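Local coordinates for protein RNA polymerase II subunit B1 CTD phosphatase RTR1 (Saccharomyces cerevisiae, PDB 5C2Y) that removes phosphate from serines of the C-terminal domain repeats of RNA polymerase II and so regulates the polymerase during transcription, at residues A[19-24]-A[144-149]; A[130-135]-A[158-163]. One frame throughout, in Å; residues are numbered along the deposited sequence.

This chain of helices and long loops has no strands, and twice a glutamine amide joins loops that lie apart in sequence. From the N terminus, the loop after helix 9-17 (19-24) waits some 120 residues for its partner, 144-149, in the loop before helix 151-157; interaction 1 closes that long excursion. Before it closes, the chain leaves helix 119-129 through 130-135, whose partner, 158-163, comes only after helix 151-157; interaction 2 thus closes a short loop. The segments alternate, so the two contacts cross, with about 21 Å between their centres. Segments 144-149 and 158-163 flank helix 151-157 in sequence: interaction 1 joins the loop before it to the N-terminal region, interaction 2 the loop after it to the exit of helix 119-129.

Interaction 1: A[19-24]-A[144-149]; sequences PFQKHR and HLFEDP
The amide nitrogen of Q21 is the best-held polar atom here, gripped by two hydrogen bonds: Q21 NE2 gives one to H144 O across the contact (2.9 Å, nearly straight at 171°) and another to L17 O at the end of the preceding helix. The same amide turns its oxygen to the backbone of 144-149, where F146 N meets a lone pair of Q21 OE1 at 2.8 Å. A side-chain amide thereby reads one acceptor and one donor of the 144-146 backbone, in the manner of a peptide group. CG of Q21 sits beside the backbone N, and the chain bends at chi2 (-69°), which lays the amide flat on the F146 ring, the planes 23° apart and Q21 CD 3.7 Å above the centre of the F146 ring.

A second grip runs the opposite way. The H144 imidazole, with CG in the crowded position between N and the carbonyl carbon, pushes its edge among the carbonyls of the loop: H144 NE2 donates to H23 O at 3.0 Å, nearly along the C=O axis, and more weakly to F20 O. The proton on NE2 is thus shared between two carbonyls, and R24 O lies 3.2 Å from H144 CE1 on the same edge. L145 brings CD1 to R24 CG at 3.5 Å, the two chains crossing at about a right angle.

The contact lies at the surface, its centre about 22 Å from the centre of the chain. H144 and F146 rest on L17 of helix 9-17, F20 leans on helix 28-42, and D148 bonds to H154 of helix 151-157.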
ATOM      1  N   PRO A  19      -7.068  19.480   6.089  1.00 41.27           N
ATOM      2  CA  PRO A  19      -7.455  20.146   7.339  1.00 34.87           C
ATOM      3  C   PRO A  19      -6.390  20.194   8.437  1.00 39.62           C
ATOM      4  O   PRO A  19      -6.734  20.551   9.561  1.00 45.10           O
ATOM      5  CB  PRO A  19      -8.643  19.307   7.818  1.00 30.91           C
ATOM      6  CG  PRO A  19      -9.074  18.504   6.612  1.00 35.03           C
ATOM      7  CD  PRO A  19      -7.812  18.223   5.897  1.00 38.24           C
ATOM      8  N   PHE A  20      -5.144  19.833   8.158  1.00 37.71           N
ATOM      9  CA  PHE A  20      -4.150  19.804   9.228  1.00 39.70           C
ATOM     10  C   PHE A  20      -2.824  20.444   8.820  1.00 43.31           C
ATOM     11  O   PHE A  20      -1.764  20.101   9.362  1.00 43.60           O
ATOM     12  CB  PHE A  20      -3.891  18.370   9.696  1.00 41.29           C
ATOM     13  CG  PHE A  20      -5.140  17.546   9.884  1.00 42.30           C
ATOM     14  CD1 PHE A  20      -5.811  17.537  11.097  1.00 40.79           C
ATOM     15  CD2 PHE A  20      -5.625  16.753   8.849  1.00 40.78           C
ATOM     16  CE1 PHE A  20      -6.941  16.762  11.271  1.00 38.81           C
ATOM     17  CE2 PHE A  20      -6.756  15.978   9.023  1.00 35.70           C
ATOM     18  CZ  PHE A  20      -7.411  15.980  10.234  1.00 32.43           C
ATOM     19  N   GLN A  21      -2.890  21.381   7.877  1.00 42.09           N
ATOM     20  CA  GLN A  21      -1.721  22.158   7.474  1.00 47.28           C
ATOM     21  C   GLN A  21      -1.495  23.345   8.415  1.00 54.47           C
ATOM     22  O   GLN A  21      -0.820  24.320   8.065  1.00 61.08           O
ATOM     23  CB  GLN A  21      -1.884  22.646   6.043  1.00 43.17           C
ATOM     24  CG  GLN A  21      -2.294  21.550   5.087  1.00 49.74           C
ATOM     25  CD  GLN A  21      -1.191  20.539   4.862  1.00 50.08           C
ATOM     26  OE1 GLN A  21      -0.056  20.903   4.548  1.00 53.76           O
ATOM     27  NE2 GLN A  21      -1.516  19.258   5.032  1.00 44.76           N
ATOM     28  N   LYS A  22      -2.067  23.243   9.608  1.00 53.66           N
ATOM     29  CA  LYS A  22      -1.918  24.248  10.649  1.00 61.39           C
ATOM     30  C   LYS A  22      -0.723  23.933  11.546  1.00 57.42           C
ATOM     31  O   LYS A  22       0.004  24.829  11.954  1.00 61.00           O
ATOM     32  CB  LYS A  22      -3.202  24.335  11.488  1.00 65.69           C
ATOM     33  CG  LYS A  22      -3.163  25.366  12.609  1.00 63.51           C
ATOM     34  CD  LYS A  22      -2.952  26.775  12.057  1.00 73.11           C
ATOM     35  CE  LYS A  22      -3.201  27.843  13.128  1.00 75.93           C
ATOM     36  NZ  LYS A  22      -2.244  27.722  14.264  1.00 71.69           N
ATOM     37  N   HIS A  23      -0.520  22.661  11.864  1.00 54.38           N
ATOM     38  CA  HIS A  23       0.565  22.310  12.770  1.00 57.39           C
ATOM     39  C   HIS A  23       1.492  21.236  12.216  1.00 51.09           C
ATOM     40  O   HIS A  23       1.091  20.404  11.417  1.00 49.81           O
ATOM     41  CB  HIS A  23      -0.000  21.853  14.112  1.00 58.44           C
ATOM     42  CG  HIS A  23      -0.629  22.953  14.912  1.00 66.64           C
ATOM     43  ND1 HIS A  23       0.111  23.929  15.550  1.00 67.72           N
ATOM     44  CD2 HIS A  23      -1.927  23.229  15.184  1.00 66.92           C
ATOM     45  CE1 HIS A  23      -0.705  24.756  16.178  1.00 65.07           C
ATOM     46  NE2 HIS A  23      -1.946  24.357  15.971  1.00 65.09           N
ATOM     47  N   ARG A  24       2.746  21.275  12.650  1.00 51.15           N
ATOM     48  CA  ARG A  24       3.690  20.217  12.357  1.00 45.13           C
ATOM     49  C   ARG A  24       3.274  18.945  13.089  1.00 48.43           C
ATOM     50  O   ARG A  24       3.378  17.840  12.543  1.00 49.03           O
ATOM     51  CB  ARG A  24       5.112  20.623  12.770  1.00 48.08           C
ATOM     52  CG  ARG A  24       5.919  21.284  11.663  1.00 52.07           C
ATOM     53  CD  ARG A  24       7.376  21.541  12.049  1.00 49.05           C
ATOM     54  NE  ARG A  24       8.161  20.319  12.153  1.00 50.79           N
ATOM     55  CZ  ARG A  24       8.533  19.769  13.304  1.00 57.09           C
ATOM     56  NH1 ARG A  24       8.192  20.339  14.459  1.00 52.08           N
ATOM     57  NH2 ARG A  24       9.256  18.652  13.303  1.00 57.11           N
ATOM     58  N   HIS A 144       2.909  15.240   6.855  1.00 40.55           N
ATOM     59  CA  HIS A 144       1.621  15.486   6.220  1.00 39.77           C
ATOM     60  C   HIS A 144       1.558  16.880   5.607  1.00 43.36           C
ATOM     61  O   HIS A 144       0.578  17.234   4.942  1.00 42.92           O
ATOM     62  CB  HIS A 144       0.502  15.325   7.238  1.00 35.35           C
ATOM     63  CG  HIS A 144       0.571  16.321   8.347  1.00 39.57           C
ATOM     64  ND1 HIS A 144       1.321  16.115   9.486  1.00 39.05           N
ATOM     65  CD2 HIS A 144       0.011  17.545   8.481  1.00 36.66           C
ATOM     66  CE1 HIS A 144       1.203  17.164  10.280  1.00 36.69           C
ATOM     67  NE2 HIS A 144       0.413  18.044   9.693  1.00 36.94           N
ATOM     68  N   LEU A 145       2.611  17.661   5.836  1.00 45.30           N
ATOM     69  CA  LEU A 145       2.660  19.054   5.399  1.00 47.18           C
ATOM     70  C   LEU A 145       3.044  19.192   3.928  1.00 55.93           C
ATOM     71  O   LEU A 145       4.064  18.645   3.479  1.00 55.77           O
ATOM     72  CB  LEU A 145       3.635  19.840   6.275  1.00 48.49           C
ATOM     73  CG  LEU A 145       3.212  19.962   7.743  1.00 45.63           C
ATOM     74  CD1 LEU A 145       4.345  20.489   8.608  1.00 39.62           C
ATOM     75  CD2 LEU A 145       1.961  20.832   7.877  1.00 42.84           C
ATOM     76  N   PHE A 146       2.210  19.937   3.199  1.00 57.10           N
ATOM     77  CA  PHE A 146       2.389  20.193   1.769  1.00 57.97           C
ATOM     78  C   PHE A 146       3.727  20.839   1.474  1.00 62.65           C
ATOM     79  O   PHE A 146       4.522  20.299   0.722  1.00 71.03           O
ATOM     80  CB  PHE A 146       1.267  21.077   1.232  1.00 57.96           C
ATOM     81  CG  PHE A 146      -0.066  20.410   1.219  1.00 55.23           C
ATOM     82  CD1 PHE A 146      -0.174  19.058   1.485  1.00 48.56           C
ATOM     83  CD2 PHE A 146      -1.212  21.133   0.935  1.00 58.12           C
ATOM     84  CE1 PHE A 146      -1.399  18.439   1.474  1.00 51.10           C
ATOM     85  CE2 PHE A 146      -2.451  20.519   0.917  1.00 57.64           C
ATOM     86  CZ  PHE A 146      -2.546  19.166   1.185  1.00 52.48           C
ATOM     87  N   GLU A 147       3.970  21.996   2.066  1.00 61.90           N
ATOM     88  CA  GLU A 147       5.248  22.666   1.953  1.00 68.05           C
ATOM     89  C   GLU A 147       6.039  22.271   3.190  1.00 66.89           C
ATOM     90  O   GLU A 147       6.134  23.016   4.161  1.00 64.17           O
ATOM     91  CB  GLU A 147       5.051  24.177   1.800  1.00 68.24           C
ATOM     92  CG  GLU A 147       4.426  24.521   0.463  1.00 73.05           C
ATOM     93  CD  GLU A 147       2.981  24.078   0.337  1.00 80.41           C
ATOM     94  OE1 GLU A 147       2.233  24.133   1.340  1.00 77.39           O
ATOM     95  OE2 GLU A 147       2.601  23.664  -0.776  1.00 84.28           O
ATOM     96  N   ASP A 148       6.595  21.063   3.147  1.00 65.94           N
ATOM     97  CA  ASP A 148       7.268  20.456   4.283  1.00 66.63           C
ATOM     98  C   ASP A 148       8.691  21.013   4.378  1.00 67.85           C
ATOM     99  O   ASP A 148       9.497  20.834   3.457  1.00 63.04           O
ATOM    100  CB  ASP A 148       7.264  18.924   4.119  1.00 66.44           C
ATOM    101  CG  ASP A 148       7.695  18.179   5.371  1.00 64.16           C
ATOM    102  OD1 ASP A 148       8.060  18.823   6.391  1.00 60.58           O
ATOM    103  OD2 ASP A 148       7.629  16.926   5.320  1.00 57.97           O
ATOM    104  N   PRO A 149       8.998  21.725   5.476  1.00 68.03           N
ATOM    105  CA  PRO A 149      10.364  22.194   5.728  1.00 68.02           C
ATOM    106  C   PRO A 149      11.385  21.046   5.791  1.00 69.43           C
ATOM    107  O   PRO A 149      12.590  21.284   5.726  1.00 73.84           O
ATOM    108  CB  PRO A 149      10.248  22.904   7.087  1.00 62.96           C
ATOM    109  CG  PRO A 149       8.909  22.442   7.666  1.00 60.72           C
ATOM    110  CD  PRO A 149       8.044  22.214   6.489  1.00 61.68           C
TER

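Interaction 2: A[130-135]-A[158-163]; sequences VQLSDE and FKVTLF. With SO4 (sulfate ion), chain D.
Q131 makes the close-fitting end of this contact, whereas the F158 end is held by looser touches. With CG anti to the carbonyl carbon and the chain extended beyond it (chi2 180°), the Q131 side chain reaches across to the backbone of T161 and addresses both its polar groups. T161 N points straight at a lone pair of Q131 OE1 (3.1 Å, 177°), while Q131 NE2 donates to a lone pair of T161 O at 2.8 Å. Both bonds lie in the carbonyl planes, so the amide is fixed in rotation as well as position, pairing with N and O of one residue as a hydrogen-bonded antiparallel neighbour would, though neither segment is a strand. NE2 has a second acceptor in F127 O of helix 119-129, which ties that helix's C-terminal end to the same residue.

Beside this pair, L132 CD2 meets V160 CG2 at 4.4 Å, a light apolar touch; L132 also packs on P62 and Y65 of helix 62-74, and V160 on Y128. Farther along, from 130-135 only the rim of the F158 ring is met: S133 CB stands near the ring plane, 4.1 Å from F158 CE1, and E135 OE1 approaches CZ at the same edge; R140 and V143 also touch F158. S133 OG accepts from E135 N at 2.7 Å in an ST turn. On the exposed side, K159 leads its amine away to a sulfate, probably from the crystallisation liquor, with a weak bond.

The join is chiefly polar and, at T161, uses backbone atoms alone, independent of that side chain.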
ATOM      1  N   VAL A 130       6.945  -4.749   4.487  1.00 26.77           N
ATOM      2  CA  VAL A 130       7.975  -4.987   5.491  1.00 25.75           C
ATOM      3  C   VAL A 130       8.964  -3.825   5.571  1.00 26.77           C
ATOM      4  O   VAL A 130       9.818  -3.777   6.456  1.00 31.44           O
ATOM      5  CB  VAL A 130       8.738  -6.292   5.194  1.00 27.77           C
ATOM      6  CG1 VAL A 130       7.770  -7.479   5.192  1.00 28.48           C
ATOM      7  CG2 VAL A 130       9.443  -6.181   3.861  1.00 23.06           C
ATOM      8  N   GLN A 131       8.850  -2.884   4.644  1.00 25.61           N
ATOM      9  CA  GLN A 131       9.707  -1.707   4.665  1.00 27.74           C
ATOM     10  C   GLN A 131       9.053  -0.547   5.399  1.00 29.84           C
ATOM     11  O   GLN A 131       9.655   0.519   5.538  1.00 29.92           O
ATOM     12  CB  GLN A 131      10.038  -1.253   3.258  1.00 25.49           C
ATOM     13  CG  GLN A 131      10.775  -2.244   2.418  1.00 26.13           C
ATOM     14  CD  GLN A 131      11.043  -1.678   1.042  1.00 34.42           C
ATOM     15  OE1 GLN A 131      11.600  -0.576   0.916  1.00 33.65           O
ATOM     16  NE2 GLN A 131      10.617  -2.403  -0.003  1.00 31.84           N
ATOM     17  N   LEU A 132       7.811  -0.743   5.831  1.00 26.20           N
ATOM     18  CA  LEU A 132       7.050   0.338   6.409  1.00 24.73           C
ATOM     19  C   LEU A 132       7.424   0.491   7.867  1.00 28.34           C
ATOM     20  O   LEU A 132       7.649  -0.485   8.562  1.00 33.92           O
ATOM     21  CB  LEU A 132       5.554   0.083   6.262  1.00 28.23           C
ATOM     22  CG  LEU A 132       4.897   0.238   4.889  1.00 27.33           C
ATOM     23  CD1 LEU A 132       3.466  -0.267   4.945  1.00 23.30           C
ATOM     24  CD2 LEU A 132       4.941   1.685   4.416  1.00 26.88           C
ATOM     25  N   SER A 133       7.468   1.722   8.345  1.00 31.72           N
ATOM     26  CA  SER A 133       7.849   1.957   9.716  1.00 22.60           C
ATOM     27  C   SER A 133       6.773   1.570  10.696  1.00 31.23           C
ATOM     28  O   SER A 133       5.590   1.797  10.434  1.00 34.61           O
ATOM     29  CB  SER A 133       8.173   3.413   9.921  1.00 25.19           C
ATOM     30  OG  SER A 133       8.199   3.660  11.313  1.00 34.51           O
ATOM     31  N   ASP A 134       7.178   1.033  11.848  1.00 33.75           N
ATOM     32  CA  ASP A 134       6.249   0.769  12.959  1.00 33.80           C
ATOM     33  C   ASP A 134       5.920   2.026  13.783  1.00 31.48           C
ATOM     34  O   ASP A 134       5.112   1.996  14.712  1.00 30.76           O
ATOM     35  CB  ASP A 134       6.818  -0.302  13.889  1.00 33.88           C
ATOM     36  CG  ASP A 134       7.017  -1.614  13.195  1.00 40.17           C
ATOM     37  OD1 ASP A 134       6.023  -2.361  13.032  1.00 38.37           O
ATOM     38  OD2 ASP A 134       8.174  -1.892  12.808  1.00 46.13           O
ATOM     39  N   GLU A 135       6.569   3.128  13.459  1.00 31.34           N
ATOM     40  CA  GLU A 135       6.320   4.364  14.168  1.00 32.01           C
ATOM     41  C   GLU A 135       4.928   4.850  13.808  1.00 33.08           C
ATOM     42  O   GLU A 135       4.571   4.876  12.628  1.00 32.45           O
ATOM     43  CB  GLU A 135       7.377   5.391  13.787  1.00 33.35           C
ATOM     44  CG  GLU A 135       7.535   6.563  14.727  1.00 40.99           C
ATOM     45  CD  GLU A 135       8.479   7.610  14.139  1.00 44.33           C
ATOM     46  OE1 GLU A 135       9.100   7.307  13.089  1.00 41.54           O
ATOM     47  OE2 GLU A 135       8.578   8.726  14.707  1.00 45.06           O
ATOM     48  N   PHE A 158      11.281   7.776   4.814  1.00 44.48           N
ATOM     49  CA  PHE A 158      10.133   6.940   4.517  1.00 38.92           C
ATOM     50  C   PHE A 158      10.160   6.490   3.072  1.00 39.45           C
ATOM     51  O   PHE A 158       9.134   6.135   2.501  1.00 39.42           O
ATOM     52  CB  PHE A 158       8.846   7.686   4.848  1.00 39.10           C
ATOM     53  CG  PHE A 158       8.713   7.994   6.308  1.00 35.25           C
ATOM     54  CD1 PHE A 158       8.584   6.965   7.228  1.00 31.39           C
ATOM     55  CD2 PHE A 158       8.762   9.296   6.763  1.00 33.06           C
ATOM     56  CE1 PHE A 158       8.486   7.232   8.580  1.00 35.40           C
ATOM     57  CE2 PHE A 158       8.664   9.573   8.114  1.00 34.13           C
ATOM     58  CZ  PHE A 158       8.524   8.537   9.027  1.00 31.77           C
ATOM     59  N   LYS A 159      11.359   6.507   2.498  1.00 41.10           N
ATOM     60  CA  LYS A 159      11.630   5.852   1.225  1.00 39.97           C
ATOM     61  C   LYS A 159      11.129   4.420   1.252  1.00 39.30           C
ATOM     62  O   LYS A 159      11.360   3.684   2.223  1.00 35.46           O
ATOM     63  CB  LYS A 159      13.130   5.867   0.910  1.00 43.30           C
ATOM     64  CG  LYS A 159      13.516   5.212  -0.406  1.00 37.74           C
ATOM     65  CD  LYS A 159      14.916   5.633  -0.845  1.00 33.32           C
ATOM     66  CE  LYS A 159      15.199   5.135  -2.251  1.00 32.35           C
ATOM     67  NZ  LYS A 159      15.448   6.252  -3.199  1.00 42.36           N
ATOM     68  N   VAL A 160      10.426   4.053   0.183  1.00 34.56           N
ATOM     69  CA  VAL A 160       9.981   2.694  -0.043  1.00 30.58           C
ATOM     70  C   VAL A 160      10.432   2.326  -1.439  1.00 32.43           C
ATOM     71  O   VAL A 160      10.261   3.114  -2.359  1.00 38.18           O
ATOM     72  CB  VAL A 160       8.446   2.549   0.089  1.00 31.50           C
ATOM     73  CG1 VAL A 160       8.033   1.132  -0.141  1.00 31.37           C
ATOM     74  CG2 VAL A 160       7.988   2.961   1.471  1.00 33.22           C
ATOM     75  N   THR A 161      11.047   1.158  -1.587  1.00 28.72           N
ATOM     76  CA  THR A 161      11.430   0.637  -2.893  1.00 29.04           C
ATOM     77  C   THR A 161      10.434  -0.438  -3.309  1.00 33.10           C
ATOM     78  O   THR A 161      10.189  -1.379  -2.556  1.00 38.39           O
ATOM     79  CB  THR A 161      12.849   0.017  -2.885  1.00 29.06           C
ATOM     80  OG1 THR A 161      13.839   1.030  -2.664  1.00 26.53           O
ATOM     81  CG2 THR A 161      13.127  -0.673  -4.187  1.00 26.12           C
ATOM     82  N   LEU A 162       9.855  -0.321  -4.494  1.00 30.62           N
ATOM     83  CA  LEU A 162       8.882  -1.318  -4.918  1.00 32.21           C
ATOM     84  C   LEU A 162       9.598  -2.534  -5.470  1.00 30.10           C
ATOM     85  O   LEU A 162      10.694  -2.422  -6.007  1.00 30.63           O
ATOM     86  CB  LEU A 162       7.922  -0.751  -5.970  1.00 35.13           C
ATOM     87  CG  LEU A 162       7.138   0.492  -5.570  1.00 30.36           C
ATOM     88  CD1 LEU A 162       5.938   0.638  -6.471  1.00 30.79           C
ATOM     89  CD2 LEU A 162       6.721   0.407  -4.114  1.00 29.94           C
ATOM     90  N   PHE A 163       8.970  -3.699  -5.343  1.00 30.77           N
ATOM     91  CA  PHE A 163       9.595  -4.930  -5.790  1.00 28.38           C
ATOM     92  C   PHE A 163       9.867  -4.803  -7.267  1.00 30.43           C
ATOM     93  O   PHE A 163      10.954  -5.146  -7.743  1.00 35.65           O
ATOM     94  CB  PHE A 163       8.710  -6.135  -5.489  1.00 25.64           C
ATOM     95  CG  PHE A 163       9.305  -7.450  -5.898  1.00 26.05           C
ATOM     96  CD1 PHE A 163      10.655  -7.689  -5.773  1.00 28.97           C
ATOM     97  CD2 PHE A 163       8.499  -8.468  -6.379  1.00 28.10           C
ATOM     98  CE1 PHE A 163      11.186  -8.915  -6.144  1.00 28.31           C
ATOM     99  CE2 PHE A 163       9.026  -9.687  -6.745  1.00 22.78           C
ATOM    100  CZ  PHE A 163      10.363  -9.909  -6.627  1.00 23.71           C
TER
HETATM  101  S   SO4 D 302      12.087   7.641  -5.116  0.67 53.66           S
HETATM  102  O1  SO4 D 302      12.228   7.076  -6.460  0.67 49.06           O
HETATM  103  O2  SO4 D 302      12.290   6.593  -4.120  0.67 43.35           O
HETATM  104  O3  SO4 D 302      10.750   8.221  -4.995  0.67 54.07           O
HETATM  105  O4  SO4 D 302      13.068   8.701  -4.903  0.67 51.25           O